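Local coordinates for Lmo0651 protein (Listeria monocytogenes serovar 1/2a, PDB 6EP3) that controls expression of the Agr system and mediates virulence, as a GntR-family transcription factor of the FCD type that probably binds regulatory DNA, at the interface of chains A and B. Sequence-based numbering; all coordinates share one arbitrary frame. Chains: chain A/B, Lmo0651 protein.

The interface of chains A and B. Residues chain A 82-83, 85-86, 89; chain B 97, 146, 148-149.
A:Glu85 and B:Lys97 form a salt bridge across the interface, with NZ of the lysine 3.2 Å from carboxylate oxygen OE2 of the glutamate. The ammonium group approaches OE2 through its syn lone pair, on the flank facing OE1, with the lysine chain coming in roughly perpendicular to the glutamate. B:Lys97 starts with CG anti to the backbone N (chi1 -175°) and runs fully extended, which carries NZ from its helix across to the acid. A water joins the same two groups to a third: water 1 lies 3.0 Å from NZ of B:Lys97 and also contacts OE2 of A:Glu85. Amide nitrogen ND2 of B:Asn146 is 2.7 Å from the oxygen of water 1. The bridging water should help fix the carboxylate and the asparagine amide relative to each other.

At the next residue of the chain A helix, hydroxyl OG1 of A:Thr86 accepts from side-chain amide nitrogen NE2 of B:Gln149 at 3.0 Å, with an angle of 157° at the hydrogen. The hydroxyl lies close to the glutamine amide plane, and the two side chains run antiparallel past one another. B:Asn146 adds a weak hydrogen bond from ND2 to the backbone carbonyl oxygen O of A:Gln82, long at 3.4 Å.

The apolar contact is made by A:Leu83, whose methyl CD2 sits over the middle of one face of the B:Tyr148 ring, 3.6 Å from its centroid, in a CH-pi contact. Two van der Waals contacts involve amide groups. The side-chain amide of A:Gln82 stands nearly perpendicular to the tyrosine ring, its oxygen OE1 3.5 Å from ring carbon CE1 of B:Tyr148, and methyl CD1 of A:Ile89 packs against amide nitrogen NE2 of B:Gln149.

Helix 77-101 of chain A thus lies against the start of helix 147-163 of chain B and the residue just before it, while B:Lys97 reaches in from chain B's own helix 77-101. All of these residues fall in the FCD part of the sequence, and the two-fold repeats the patch with the chains exchanged, consistent with FCD-mediated dimerisation.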
loop_
_atom_site.group_PDB
_atom_site.type_symbol
_atom_site.label_atom_id
_atom_site.label_comp_id
_atom_site.label_asym_id
_atom_site.label_seq_id
_atom_site.Cartn_x
_atom_site.Cartn_y
_atom_site.Cartn_z
ATOM N N GLN A 82 -13.877 -0.682 -2.960
ATOM C CA GLN A 82 -12.827 0.321 -2.773
ATOM C C GLN A 82 -11.453 -0.247 -3.125
ATOM O O GLN A 82 -10.662 0.383 -3.849
ATOM C CB GLN A 82 -12.847 0.834 -1.335
ATOM C CG GLN A 82 -14.005 1.772 -1.016
ATOM C CD GLN A 82 -14.034 2.202 0.444
ATOM O OE1 GLN A 82 -13.524 1.509 1.325
ATOM N NE2 GLN A 82 -14.619 3.363 0.701
ATOM N N LEU A 83 -11.152 -1.443 -2.610
ATOM C CA LEU A 83 -9.912 -2.127 -2.973
ATOM C C LEU A 83 -9.820 -2.366 -4.474
ATOM O O LEU A 83 -8.752 -2.191 -5.073
ATOM C CB LEU A 83 -9.796 -3.450 -2.218
ATOM C CG LEU A 83 -9.759 -3.299 -0.697
ATOM C CD1 LEU A 83 -9.777 -4.645 -0.005
ATOM C CD2 LEU A 83 -8.528 -2.498 -0.291
ATOM N N GLU A 85 -11.235 -0.642 -6.874
ATOM C CA GLU A 85 -10.973 0.630 -7.538
ATOM C C GLU A 85 -9.495 0.984 -7.459
ATOM O O GLU A 85 -8.903 1.445 -8.444
ATOM C CB GLU A 85 -11.830 1.734 -6.921
ATOM C CG GLU A 85 -13.322 1.555 -7.157
ATOM C CD GLU A 85 -14.168 2.561 -6.399
ATOM O OE1 GLU A 85 -15.370 2.679 -6.714
ATOM O OE2 GLU A 85 -13.639 3.228 -5.484
ATOM N N THR A 86 -8.874 0.758 -6.299
ATOM C CA THR A 86 -7.428 0.963 -6.200
ATOM C C THR A 86 -6.672 0.065 -7.181
ATOM O O THR A 86 -5.782 0.525 -7.918
ATOM C CB THR A 86 -6.966 0.716 -4.765
ATOM O OG1 THR A 86 -7.625 1.639 -3.887
ATOM C CG2 THR A 86 -5.460 0.894 -4.644
ATOM N N ILE A 89 -7.113 1.324 -10.755
ATOM C CA ILE A 89 -6.308 2.522 -10.985
ATOM C C ILE A 89 -4.869 2.128 -11.298
ATOM O O ILE A 89 -4.265 2.607 -12.271
ATOM C CB ILE A 89 -6.385 3.455 -9.760
ATOM C CG1 ILE A 89 -7.736 4.166 -9.699
ATOM C CG2 ILE A 89 -5.241 4.461 -9.756
ATOM C CD1 ILE A 89 -8.107 4.618 -8.297
ATOM N N LYS B 97 -12.862 10.958 -9.275
ATOM C CA LYS B 97 -13.992 10.295 -8.634
ATOM C C LYS B 97 -14.876 11.295 -7.907
ATOM O O LYS B 97 -16.107 11.248 -8.027
ATOM C CB LYS B 97 -13.491 9.218 -7.673
ATOM C CG LYS B 97 -14.600 8.380 -7.048
ATOM C CD LYS B 97 -14.054 7.450 -5.974
ATOM C CE LYS B 97 -15.168 6.655 -5.303
ATOM N NZ LYS B 97 -14.664 5.904 -4.121
ATOM N N ASN B 146 -11.442 7.005 0.397
ATOM C CA ASN B 146 -10.833 5.681 0.306
ATOM C C ASN B 146 -9.705 5.619 1.330
ATOM O O ASN B 146 -8.538 5.935 1.036
ATOM C CB ASN B 146 -10.328 5.398 -1.108
ATOM C CG ASN B 146 -10.266 3.923 -1.409
ATOM O OD1 ASN B 146 -9.957 3.116 -0.535
ATOM N ND2 ASN B 146 -10.557 3.560 -2.653
ATOM N N TYR B 148 -8.126 3.139 2.499
ATOM C CA TYR B 148 -7.034 2.270 2.067
ATOM C C TYR B 148 -5.995 3.067 1.291
ATOM O O TYR B 148 -4.786 2.933 1.524
ATOM C CB TYR B 148 -7.570 1.115 1.218
ATOM C CG TYR B 148 -8.554 0.228 1.944
ATOM C CD1 TYR B 148 -9.912 0.282 1.657
ATOM C CD2 TYR B 148 -8.121 -0.673 2.907
ATOM C CE1 TYR B 148 -10.814 -0.531 2.320
ATOM C CE2 TYR B 148 -9.014 -1.486 3.577
ATOM C CZ TYR B 148 -10.358 -1.409 3.279
ATOM O OH TYR B 148 -11.247 -2.217 3.942
ATOM N N GLN B 149 -6.456 3.915 0.369
ATOM C CA GLN B 149 -5.535 4.733 -0.408
ATOM C C GLN B 149 -4.815 5.733 0.480
ATOM O O GLN B 149 -3.618 5.993 0.289
ATOM C CB GLN B 149 -6.283 5.449 -1.530
ATOM C CG GLN B 149 -7.002 4.510 -2.492
ATOM C CD GLN B 149 -7.742 5.259 -3.583
ATOM O OE1 GLN B 149 -7.928 6.475 -3.499
ATOM N NE2 GLN B 149 -8.158 4.540 -4.624
HETATM O O HOH W 1 -11.943 4.858 -4.581
#